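Mercuric reductase (Metallosphaera sedula, PDB 4YWO) probably catalyses the NADPH-dependent reduction of mercuric ion to elemental mercury, using bound FAD in a homodimeric flavoenzyme. Local coordinates at residues Tyr83-Phe89 with Met192-Lys197; Ser176-Gly182 with Val198-Gln204; Leu187-Gln191 with Val344-Gln348; Ala221-Met225 with Thr347-Leu351. All coordinates share one frame; numbering follows the deposited sequence.

Contact 1: Tyr83-Phe89 with Met192-Lys197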
# COMPACT_ATOMS: atom_id res chain seq x y z
N TYR A 83 6.37 -15.26 -22.78
CA TYR A 83 7.34 -15.08 -21.67
C TYR A 83 8.24 -13.87 -21.94
O TYR A 83 8.47 -13.44 -23.06
CB TYR A 83 8.13 -16.38 -21.47
CG TYR A 83 7.27 -17.49 -20.95
CD1 TYR A 83 6.57 -18.32 -21.84
CD2 TYR A 83 7.16 -17.74 -19.63
CE1 TYR A 83 5.77 -19.32 -21.38
CE2 TYR A 83 6.35 -18.78 -19.16
CZ TYR A 83 5.66 -19.53 -20.06
OH TYR A 83 4.90 -20.54 -19.54
N PRO A 84 8.82 -13.32 -20.87
CA PRO A 84 9.66 -12.20 -21.08
C PRO A 84 10.91 -12.53 -21.98
O PRO A 84 11.45 -13.61 -21.77
CB PRO A 84 10.17 -11.91 -19.70
CG PRO A 84 9.15 -12.44 -18.78
CD PRO A 84 8.63 -13.67 -19.46
N PRO A 85 11.28 -11.63 -22.85
CA PRO A 85 12.40 -11.97 -23.75
C PRO A 85 13.74 -12.02 -22.89
O PRO A 85 13.88 -11.34 -21.89
CB PRO A 85 12.40 -10.83 -24.72
CG PRO A 85 11.75 -9.68 -24.04
CD PRO A 85 10.71 -10.31 -23.15
N PHE A 86 14.68 -12.84 -23.31
CA PHE A 86 15.96 -12.92 -22.64
C PHE A 86 16.61 -11.56 -22.60
O PHE A 86 17.31 -11.22 -21.60
CB PHE A 86 16.83 -13.98 -23.33
CG PHE A 86 18.26 -14.08 -22.74
CD1 PHE A 86 18.49 -14.66 -21.54
CD2 PHE A 86 19.33 -13.47 -23.39
CE1 PHE A 86 19.75 -14.74 -21.00
CE2 PHE A 86 20.61 -13.54 -22.87
CZ PHE A 86 20.82 -14.19 -21.66
N SER A 87 16.40 -10.69 -23.58
CA SER A 87 16.89 -9.34 -23.65
C SER A 87 16.44 -8.43 -22.50
O SER A 87 16.98 -7.36 -22.31
CB SER A 87 16.51 -8.67 -25.00
OG SER A 87 15.11 -8.51 -25.12
N SER A 88 15.35 -8.82 -21.81
CA SER A 88 14.89 -7.97 -20.71
C SER A 88 15.94 -7.87 -19.60
O SER A 88 15.92 -6.90 -18.87
CB SER A 88 13.53 -8.46 -20.17
OG SER A 88 13.69 -9.80 -19.71
N PHE A 89 16.82 -8.83 -19.49
CA PHE A 89 17.95 -8.70 -18.46
C PHE A 89 18.92 -7.60 -18.85
O PHE A 89 19.32 -6.72 -18.04
CB PHE A 89 18.69 -10.00 -18.25
CG PHE A 89 17.95 -11.07 -17.49
CD1 PHE A 89 17.95 -11.08 -16.10
CD2 PHE A 89 17.27 -12.10 -18.14
CE1 PHE A 89 17.28 -12.12 -15.40
CE2 PHE A 89 16.61 -13.10 -17.46
CZ PHE A 89 16.59 -13.09 -16.06
N MET A 192 11.08 -15.61 -10.13
CA MET A 192 11.54 -14.90 -11.25
C MET A 192 11.86 -15.87 -12.40
O MET A 192 11.30 -15.70 -13.50
CB MET A 192 12.80 -14.11 -10.93
CG MET A 192 13.42 -13.24 -12.01
SD MET A 192 15.08 -12.66 -11.59
CE MET A 192 14.80 -11.72 -10.07
N TYR A 193 12.67 -16.91 -12.12
CA TYR A 193 13.08 -17.80 -13.24
C TYR A 193 12.01 -18.71 -13.62
O TYR A 193 11.80 -18.98 -14.82
CB TYR A 193 14.39 -18.53 -12.82
CG TYR A 193 15.65 -17.76 -13.20
CD1 TYR A 193 16.02 -16.54 -12.61
CD2 TYR A 193 16.46 -18.18 -14.27
CE1 TYR A 193 17.12 -15.79 -13.06
CE2 TYR A 193 17.56 -17.49 -14.66
CZ TYR A 193 17.91 -16.31 -14.09
OH TYR A 193 18.98 -15.60 -14.53
N SER A 194 11.17 -19.18 -12.69
CA SER A 194 10.02 -20.01 -13.12
C SER A 194 9.08 -19.27 -14.04
O SER A 194 8.57 -19.83 -15.04
CB SER A 194 9.33 -20.62 -11.92
OG SER A 194 8.69 -19.67 -11.13
N ARG A 195 8.95 -17.98 -13.85
CA ARG A 195 8.07 -17.11 -14.68
C ARG A 195 8.76 -16.75 -16.00
O ARG A 195 8.29 -15.95 -16.80
CB ARG A 195 7.60 -15.89 -13.87
CG ARG A 195 6.64 -16.26 -12.80
CD ARG A 195 6.16 -15.00 -12.07
NE ARG A 195 5.04 -15.31 -11.17
CZ ARG A 195 4.18 -14.38 -10.67
NH1 ARG A 195 4.43 -13.12 -10.85
NH2 ARG A 195 3.13 -14.86 -10.00
N MET A 196 10.02 -17.22 -16.12
CA MET A 196 10.74 -17.14 -17.45
C MET A 196 10.85 -18.48 -18.15
O MET A 196 11.81 -18.64 -18.96
CB MET A 196 12.02 -16.47 -17.29
CG MET A 196 11.79 -15.10 -16.78
SD MET A 196 13.25 -14.24 -16.46
CE MET A 196 12.53 -12.71 -15.74
N LYS A 197 9.98 -19.41 -17.84
CA LYS A 197 9.91 -20.72 -18.41
C LYS A 197 11.16 -21.58 -18.12
O LYS A 197 11.62 -22.36 -18.95
CB LYS A 197 9.75 -20.56 -19.94
CG LYS A 197 8.78 -21.50 -20.57
CD LYS A 197 8.92 -21.36 -22.09
CE LYS A 197 7.91 -22.22 -22.82
NZ LYS A 197 7.77 -23.57 -22.22
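Arg195 O is the backbone oxygen that two side chains of 83-89 approach together. Tyr83 CD2 reaches it with the ring edge, near the ring plane, at 3.5 Å. Pro84 CD lies at the same distance, 3.5 Å, from Arg195 O. Both are close carbon-to-oxygen approaches, and no hydrogen bond joins the two segments. The Tyr83 ring also receives Lys197 over one face. Lys197 CG stands 3.8 Å from the centroid of the Tyr83 ring, close to the ring normal, as a CH-pi contact. The two side chains cross at about a right angle, with Lys197 CB and CD running across the same face. Further along, Phe89 meets Met196 from the opposite direction. Met196 CG is turned beside its own backbone N (chi1 -60°), and the rest of the chain is extended. This brings Met196 SD to 3.6 Å from Phe89 CZ, an oblique Met-aromatic contact. The Tyr193 ring lies obliquely beside the Phe89 ring, with the planes 42° apart. Its hydroxyl is held by Ala167 O. The Arg195 side chain leads away to a salt bridge with Asp228. Tyr193 O accepts from Met196 N at 2.8 Å and probably also from Val198 N. Lys197 N bonds to Ser194 O, and Lys197 has positive phi. Helix 184-194 therefore ends in a Schellman motif, with Lys197 as its C-prime residue.

Contact 2: Ser176-Gly182 with Val198-Gln204; sequences SLAVIGG and VEVAILQ
Val179 N donates to Ala201 O at 2.7 Å, one of five backbone bonds that alternate in direction between these parallel strands, from Leu177 N to Gly181 N. Leu177, Val179, Val200 and Ile202 point to one face of the sheet. On Val179, CG1 lies opposite the backbone N (chi1 177°), which leaves CG2 beside that N and aimed at the neighbouring strand. Val179 CG2 then meets Val200 CG1 at 3.8 Å. Val198 uses the same rotamer, and its CG1 lies 3.9 Å from Leu177 CB. Strand 176-180, helix 184-194 and strand 199-203 form a beta-alpha-beta unit of Rossmann type. In this reductase family the unit probably belongs to the NADP-binding domain. Ala186 and Ala190 of the helix pack on the valine and isoleucine face. Ser176, Ala178, Ile180, Glu199, Ala201 and Leu203 point to the other face, where strand 254-258 touches Ser176, Ala178 and Leu203. Glu199 is extended, and its OE2 comes to 3.8 Å from Ser176 CB. Ser176 OG turns to Asp259 N instead. At the C-terminal ends of the strands the packing is tight. Ile202 CG2 sits 3.2 Å from Gly181 O, a buried oxygen with no hydrogen-bond partner in the model. Gln204 bends at its second torsion (chi2 64°), which lays its amide against Gly182. Gln204 OE1 is 3.2 Å from Gly182 N, but the angle is too poor for a hydrogen bond. Gln204 NE2 bonds to Val208 O.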
# COMPACT_ATOMS: atom_id res chain seq x y z
N SER A 176 16.80 -25.06 -16.85
CA SER A 176 16.60 -25.63 -15.54
C SER A 176 17.58 -24.98 -14.60
O SER A 176 18.68 -24.63 -14.98
CB SER A 176 16.65 -27.16 -15.52
OG SER A 176 17.93 -27.53 -16.06
N LEU A 177 17.19 -24.83 -13.33
CA LEU A 177 17.90 -24.16 -12.28
C LEU A 177 17.71 -24.85 -10.95
O LEU A 177 16.59 -25.13 -10.55
CB LEU A 177 17.49 -22.67 -12.17
CG LEU A 177 18.22 -21.84 -11.15
CD1 LEU A 177 19.67 -21.60 -11.55
CD2 LEU A 177 17.55 -20.49 -10.98
N ALA A 178 18.81 -25.20 -10.29
CA ALA A 178 18.77 -25.66 -8.91
C ALA A 178 19.20 -24.55 -7.99
O ALA A 178 20.30 -24.02 -8.07
CB ALA A 178 19.60 -26.92 -8.70
N VAL A 179 18.28 -24.16 -7.09
CA VAL A 179 18.51 -23.06 -6.10
C VAL A 179 18.85 -23.65 -4.76
O VAL A 179 18.07 -24.43 -4.23
CB VAL A 179 17.24 -22.13 -5.98
CG1 VAL A 179 17.49 -21.09 -4.92
CG2 VAL A 179 16.89 -21.58 -7.32
N ILE A 180 20.03 -23.36 -4.25
CA ILE A 180 20.45 -23.85 -2.96
C ILE A 180 20.17 -22.80 -1.93
O ILE A 180 20.84 -21.76 -1.90
CB ILE A 180 21.94 -24.28 -2.94
CG1 ILE A 180 22.16 -25.38 -3.96
CG2 ILE A 180 22.30 -24.85 -1.58
CD1 ILE A 180 23.64 -25.84 -4.01
N GLY A 181 19.16 -23.08 -1.07
CA GLY A 181 18.72 -22.13 -0.07
C GLY A 181 17.23 -21.94 -0.08
O GLY A 181 16.55 -22.33 -0.98
N GLY A 182 16.69 -21.34 0.96
CA GLY A 182 15.24 -21.27 1.11
C GLY A 182 14.74 -20.06 1.92
O GLY A 182 13.66 -20.14 2.51
N VAL A 198 11.71 -21.47 -16.94
CA VAL A 198 12.87 -22.24 -16.45
C VAL A 198 12.27 -23.19 -15.42
O VAL A 198 11.47 -22.78 -14.55
CB VAL A 198 13.98 -21.36 -15.81
CG1 VAL A 198 15.08 -22.18 -15.19
CG2 VAL A 198 14.51 -20.33 -16.82
N GLU A 199 12.66 -24.45 -15.46
CA GLU A 199 12.28 -25.46 -14.47
C GLU A 199 13.16 -25.31 -13.25
O GLU A 199 14.36 -25.56 -13.29
CB GLU A 199 12.47 -26.85 -15.03
CG GLU A 199 12.20 -28.00 -14.11
CD GLU A 199 12.78 -29.28 -14.71
OE1 GLU A 199 12.05 -29.88 -15.53
OE2 GLU A 199 13.96 -29.64 -14.43
N VAL A 200 12.56 -24.87 -12.13
CA VAL A 200 13.35 -24.54 -10.95
C VAL A 200 13.06 -25.52 -9.83
O VAL A 200 11.92 -25.88 -9.57
CB VAL A 200 13.02 -23.09 -10.46
CG1 VAL A 200 13.79 -22.74 -9.19
CG2 VAL A 200 13.19 -22.05 -11.52
N ALA A 201 14.12 -25.90 -9.16
CA ALA A 201 14.03 -26.58 -7.88
C ALA A 201 14.71 -25.84 -6.77
O ALA A 201 15.85 -25.38 -6.93
CB ALA A 201 14.63 -27.96 -7.93
N ILE A 202 14.05 -25.74 -5.62
CA ILE A 202 14.64 -25.16 -4.41
C ILE A 202 15.05 -26.29 -3.50
O ILE A 202 14.23 -27.15 -3.21
CB ILE A 202 13.62 -24.28 -3.65
CG1 ILE A 202 13.41 -22.97 -4.43
CG2 ILE A 202 14.09 -23.99 -2.23
CD1 ILE A 202 12.21 -22.17 -3.90
N LEU A 203 16.29 -26.29 -3.05
CA LEU A 203 16.82 -27.28 -2.12
C LEU A 203 17.16 -26.60 -0.80
O LEU A 203 18.14 -25.83 -0.67
CB LEU A 203 18.10 -27.87 -2.73
CG LEU A 203 17.94 -28.46 -4.12
CD1 LEU A 203 19.34 -28.90 -4.72
CD2 LEU A 203 16.89 -29.50 -4.26
N GLN A 204 16.34 -26.91 0.19
CA GLN A 204 16.35 -26.22 1.48
C GLN A 204 16.70 -27.22 2.58
O GLN A 204 15.99 -28.22 2.67
CB GLN A 204 14.96 -25.64 1.70
CG GLN A 204 14.66 -25.10 3.10
CD GLN A 204 15.45 -23.92 3.54
OE1 GLN A 204 16.62 -23.70 3.12
NE2 GLN A 204 14.90 -23.16 4.50

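Contact 3: Leu187-Gln191 with Val344-Gln348. With FAD (flavin-adenine dinucleotide), chain B.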
# COMPACT_ATOMS: atom_id res chain seq x y z
N LEU A 187 13.42 -17.49 -2.76
CA LEU A 187 12.03 -17.34 -3.18
C LEU A 187 11.90 -16.36 -4.36
O LEU A 187 11.15 -16.66 -5.32
CB LEU A 187 11.08 -16.97 -2.01
CG LEU A 187 11.10 -17.90 -0.84
CD1 LEU A 187 10.10 -17.30 0.20
CD2 LEU A 187 10.78 -19.30 -1.09
N GLU A 188 12.49 -15.22 -4.23
CA GLU A 188 12.42 -14.25 -5.30
C GLU A 188 13.00 -14.74 -6.63
O GLU A 188 12.40 -14.67 -7.64
CB GLU A 188 13.06 -12.94 -4.89
CG GLU A 188 12.25 -12.15 -3.82
CD GLU A 188 12.87 -10.81 -3.44
OE1 GLU A 188 13.98 -10.49 -3.99
OE2 GLU A 188 12.28 -10.04 -2.56
N PHE A 189 14.22 -15.30 -6.58
CA PHE A 189 14.81 -15.80 -7.84
C PHE A 189 14.09 -16.99 -8.36
O PHE A 189 13.99 -17.19 -9.58
CB PHE A 189 16.35 -16.10 -7.65
CG PHE A 189 17.19 -14.87 -7.64
CD1 PHE A 189 17.49 -14.26 -8.85
CD2 PHE A 189 17.79 -14.38 -6.49
CE1 PHE A 189 18.18 -13.10 -8.92
CE2 PHE A 189 18.60 -13.21 -6.58
CZ PHE A 189 18.71 -12.54 -7.82
N ALA A 190 13.61 -17.91 -7.50
CA ALA A 190 12.83 -19.03 -7.99
C ALA A 190 11.57 -18.59 -8.70
O ALA A 190 11.25 -19.11 -9.79
CB ALA A 190 12.50 -20.02 -6.92
N GLN A 191 10.82 -17.64 -8.16
CA GLN A 191 9.67 -17.17 -8.84
C GLN A 191 10.04 -16.43 -10.14
O GLN A 191 9.42 -16.65 -11.14
CB GLN A 191 8.84 -16.24 -7.95
CG GLN A 191 7.63 -15.72 -8.72
CD GLN A 191 6.65 -14.96 -7.77
OE1 GLN A 191 6.64 -13.71 -7.87
NE2 GLN A 191 5.67 -15.67 -7.34
N VAL A 344 10.34 -7.32 3.52
CA VAL A 344 9.40 -7.77 2.51
C VAL A 344 10.14 -8.68 1.55
O VAL A 344 11.33 -8.47 1.17
CB VAL A 344 8.78 -6.59 1.67
CG1 VAL A 344 7.94 -7.04 0.49
CG2 VAL A 344 7.98 -5.66 2.57
N ILE A 345 9.45 -9.72 1.21
CA ILE A 345 9.80 -10.64 0.08
C ILE A 345 8.91 -10.28 -1.04
O ILE A 345 7.67 -10.39 -0.98
CB ILE A 345 9.67 -12.11 0.55
CG1 ILE A 345 10.55 -12.42 1.70
CG2 ILE A 345 10.02 -13.03 -0.64
CD1 ILE A 345 10.39 -13.78 2.32
N PHE A 346 9.46 -9.84 -2.17
CA PHE A 346 8.71 -9.24 -3.27
C PHE A 346 8.29 -10.27 -4.34
O PHE A 346 8.14 -9.92 -5.50
CB PHE A 346 9.52 -8.12 -3.90
CG PHE A 346 9.63 -6.88 -3.06
CD1 PHE A 346 8.61 -5.89 -3.13
CD2 PHE A 346 10.71 -6.59 -2.26
CE1 PHE A 346 8.67 -4.74 -2.34
CE2 PHE A 346 10.76 -5.40 -1.53
CZ PHE A 346 9.75 -4.48 -1.64
N THR A 347 8.08 -11.54 -3.95
CA THR A 347 7.28 -12.38 -4.74
C THR A 347 5.87 -11.76 -4.95
O THR A 347 5.51 -10.85 -4.29
CB THR A 347 7.10 -13.74 -4.07
OG1 THR A 347 6.70 -13.60 -2.68
CG2 THR A 347 8.45 -14.54 -4.05
N GLN A 348 5.13 -12.38 -5.84
CA GLN A 348 3.69 -12.09 -5.99
C GLN A 348 2.99 -13.35 -5.55
O GLN A 348 3.13 -14.45 -6.16
CB GLN A 348 3.37 -11.87 -7.43
CG GLN A 348 1.85 -11.60 -7.61
CD GLN A 348 1.48 -11.26 -8.98
OE1 GLN A 348 2.01 -11.86 -9.95
NE2 GLN A 348 0.53 -10.28 -9.14
PA FAD B . 27.21 -2.32 0.50
O1A FAD B . 26.29 -1.46 -0.34
O2A FAD B . 27.74 -3.62 -0.06
O5B FAD B . 28.47 -1.42 0.95
C5B FAD B . 29.80 -1.89 0.77
C4B FAD B . 30.50 -1.03 -0.28
O4B FAD B . 31.74 -0.54 0.25
C3B FAD B . 30.82 -1.83 -1.53
O3B FAD B . 30.17 -1.25 -2.66
C2B FAD B . 32.32 -1.77 -1.71
O2B FAD B . 32.65 -1.15 -2.95
C1B FAD B . 32.85 -0.93 -0.55
N9A FAD B . 33.80 -1.74 0.26
C8A FAD B . 33.55 -2.96 0.77
N7A FAD B . 34.62 -3.43 1.47
C5A FAD B . 35.58 -2.49 1.40
C6A FAD B . 36.96 -2.34 1.91
N6A FAD B . 37.55 -3.31 2.66
N1A FAD B . 37.63 -1.20 1.62
C2A FAD B . 37.06 -0.22 0.88
N3A FAD B . 35.81 -0.29 0.39
C4A FAD B . 35.04 -1.38 0.61
N1 FAD B . 17.25 -4.86 0.61
C2 FAD B . 16.03 -4.26 0.66
O2 FAD B . 15.78 -3.49 1.61
N3 FAD B . 15.09 -4.46 -0.28
C4 FAD B . 15.28 -5.27 -1.33
O4 FAD B . 14.39 -5.44 -2.18
C4X FAD B . 16.59 -5.96 -1.45
N5 FAD B . 16.87 -6.79 -2.48
C5X FAD B . 18.07 -7.41 -2.57
C6 FAD B . 18.33 -8.26 -3.64
C7 FAD B . 19.56 -8.90 -3.73
C7M FAD B . 19.84 -9.82 -4.89
C8 FAD B . 20.60 -8.67 -2.70
C8M FAD B . 21.93 -9.36 -2.80
C9 FAD B . 20.34 -7.82 -1.63
C9A FAD B . 19.11 -7.18 -1.53
N10 FAD B . 18.84 -6.32 -0.45
C10 FAD B . 17.58 -5.70 -0.39
C1' FAD B . 19.85 -6.08 0.59
C2' FAD B . 20.50 -4.72 0.36
O2' FAD B . 20.96 -4.64 -1.00
C3' FAD B . 21.67 -4.51 1.31
O3' FAD B . 21.25 -4.75 2.65
C4' FAD B . 22.22 -3.09 1.19
O4' FAD B . 22.82 -2.91 -0.09
C5' FAD B . 23.25 -2.81 2.28
O5' FAD B . 24.12 -1.77 1.85
P FAD B . 25.53 -1.53 2.59
O1P FAD B . 26.04 -0.16 2.20
O2P FAD B . 25.38 -1.89 4.04
O3P FAD B . 26.48 -2.63 1.89
O HOH W 1 6.99 -10.90 -8.03
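Helix residue Glu188 and loop residue Thr347 bring their CA atoms to 5.5 Å, so the helix passes close to the chain where strand 343-345 ends. Two helix side chains then bind loop backbone. Glu188 OE2 accepts from Phe346 N at 2.9 Å in a nearly straight bond. The N-H meets the anti side of the carboxylate, 25° out of its plane. The same oxygen lies at the edge of the Phe346 ring. Glu188 OE1 pairs with Lys62, an FAD-binding residue. Gln191 is extended from a CG opposite its backbone N (chi1 178°), and its amide grips Gln348 twice. Gln191 OE1 takes Gln348 N on a lone pair, in the carbonyl plane, at 2.9 Å. Gln191 NE2 returns a bond to Gln348 O at 3.1 Å. A water lies within bonding distance of both Gln191 OE1 and Phe346 O, and may serve either. Phe346 and Phe189 belong to the FAD pocket, with Phe346 CE2 3.7 Å from FAD O4. Met436 of the second subunit packs on Val344. The contact joins helix 184-194 of the nucleotide-binding region to the start of the dimerisation-domain sheet. Helix 215-227 touches Leu187 and Gln191, and helix 58-78 touches Glu188.

Contact 4: Ala221-Met225 with Thr347-Leu351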
# COMPACT_ATOMS: atom_id res chain seq x y z
N ALA A 221 4.67 -19.65 1.72
CA ALA A 221 5.88 -19.61 0.86
C ALA A 221 5.90 -20.85 -0.04
O ALA A 221 6.11 -20.78 -1.26
CB ALA A 221 7.12 -19.46 1.68
N ARG A 222 5.62 -22.04 0.57
CA ARG A 222 5.56 -23.22 -0.24
C ARG A 222 4.51 -23.21 -1.30
O ARG A 222 4.73 -23.60 -2.47
CB ARG A 222 5.51 -24.48 0.69
CG ARG A 222 5.56 -25.68 -0.19
CD ARG A 222 5.21 -27.02 0.44
NE ARG A 222 6.34 -27.50 1.13
CZ ARG A 222 7.26 -28.30 0.66
NH1 ARG A 222 7.19 -28.84 -0.56
NH2 ARG A 222 8.18 -28.68 1.46
N ARG A 223 3.29 -22.73 -0.96
CA ARG A 223 2.19 -22.65 -1.88
C ARG A 223 2.47 -21.71 -3.03
O ARG A 223 2.13 -22.02 -4.21
CB ARG A 223 0.94 -22.16 -1.19
CG ARG A 223 0.46 -23.15 -0.19
CD ARG A 223 -0.76 -22.53 0.44
NE ARG A 223 -1.50 -23.51 1.26
CZ ARG A 223 -2.21 -23.18 2.29
NH1 ARG A 223 -2.41 -21.91 2.63
NH2 ARG A 223 -2.81 -24.15 3.01
N ILE A 224 3.13 -20.58 -2.70
CA ILE A 224 3.50 -19.58 -3.72
C ILE A 224 4.45 -20.18 -4.69
O ILE A 224 4.27 -20.04 -5.91
CB ILE A 224 4.02 -18.30 -3.09
CG1 ILE A 224 2.85 -17.67 -2.29
CG2 ILE A 224 4.51 -17.31 -4.18
CD1 ILE A 224 3.31 -16.61 -1.28
N MET A 225 5.47 -20.85 -4.19
CA MET A 225 6.39 -21.51 -5.10
C MET A 225 5.77 -22.59 -6.00
O MET A 225 5.98 -22.60 -7.23
CB MET A 225 7.53 -22.08 -4.33
CG MET A 225 8.47 -21.10 -3.60
SD MET A 225 9.34 -19.93 -4.68
CE MET A 225 8.20 -18.51 -4.63
N THR A 347 8.08 -11.54 -3.95
CA THR A 347 7.28 -12.38 -4.74
C THR A 347 5.87 -11.76 -4.95
O THR A 347 5.51 -10.85 -4.29
CB THR A 347 7.10 -13.74 -4.07
OG1 THR A 347 6.70 -13.60 -2.68
CG2 THR A 347 8.45 -14.54 -4.05
N GLN A 348 5.13 -12.38 -5.84
CA GLN A 348 3.69 -12.09 -5.99
C GLN A 348 2.99 -13.35 -5.55
O GLN A 348 3.13 -14.45 -6.16
CB GLN A 348 3.37 -11.87 -7.43
CG GLN A 348 1.85 -11.60 -7.61
CD GLN A 348 1.48 -11.26 -8.98
OE1 GLN A 348 2.01 -11.86 -9.95
NE2 GLN A 348 0.53 -10.28 -9.14
N PRO A 349 2.11 -13.30 -4.56
CA PRO A 349 1.89 -12.14 -3.63
C PRO A 349 3.09 -11.91 -2.74
O PRO A 349 3.94 -12.82 -2.62
CB PRO A 349 0.69 -12.56 -2.84
CG PRO A 349 0.84 -14.05 -2.69
CD PRO A 349 1.34 -14.47 -4.09
N ASN A 350 3.16 -10.74 -2.17
CA ASN A 350 4.24 -10.35 -1.27
C ASN A 350 4.12 -11.04 0.11
O ASN A 350 3.01 -11.46 0.56
CB ASN A 350 4.23 -8.89 -0.97
CG ASN A 350 4.41 -7.91 -2.11
OD1 ASN A 350 4.03 -6.73 -1.94
ND2 ASN A 350 4.90 -8.33 -3.26
N LEU A 351 5.27 -11.20 0.77
CA LEU A 351 5.29 -11.59 2.21
C LEU A 351 5.89 -10.41 2.89
O LEU A 351 6.96 -9.89 2.44
CB LEU A 351 6.13 -12.83 2.49
CG LEU A 351 5.66 -14.11 1.73
CD1 LEU A 351 6.43 -14.21 0.46
CD2 LEU A 351 5.83 -15.35 2.61
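The hairpin between strands 343-345 and 350-355 turns through a cis-proline, Pro349, and Ile224 of helix 215-227 packs against it. Ile224 CD1 is 3.8 Å from Pro349 CG. The isoleucine sets CG1 beside its backbone N (chi1 -64°), which sends CD1 to the proline ring and CG2 to the peptide before it. Ile224 CG2 lies 3.7 Å from Gln348 O. Ile224 CD1 also reaches Leu351 CD1 at 4.3 Å. One turn earlier, Ala221 CB meets Leu351 CD2 at 4.4 Å. Met225 starts away from the hairpin but folds back, with bends at chi2 and chi3. Its CE comes to 4.0 Å from Thr347 CG2, and the two side chains cross at about a right angle. No hydrogen bond crosses this contact. Two side-chain bonds brace the turn from within. Thr347 OG1 donates to Pro349 O at 2.9 Å. Asn350 ND2 donates to Thr347 O at 2.8 Å, almost in line with the C=O and in the amide plane. Val406 of strand 399-407 touches Ile224, Pro349 and Leu351. This is apolar packing between a helix of the nucleotide-binding region and a cis-proline hairpin of the dimerisation domain.

Helix 184-194 ties contacts 1, 2 and 3 together. Contact 1 holds its C-terminal end, contact 2 pairs the two strands it connects, and contact 3 uses its middle. Ala190 packs on the contact 2 sheet, with Ile202 CD1 3.7 Å from Ala190 CB. Contacts 3 and 4 lie about 7 Å apart between centres and share Thr347 and Gln348. Arg195 NH1 of contact 1 probably bonds to Gln348 OE1 at 2.9 Å. Met225 SD of contact 4 reaches Ile202 CD1 of contact 2 at 3.7 Å. Only contact 3 touches the flavin. The nearest side chain of contact 1 is about 7 Å from FAD, and that of contact 4 about 11 Å.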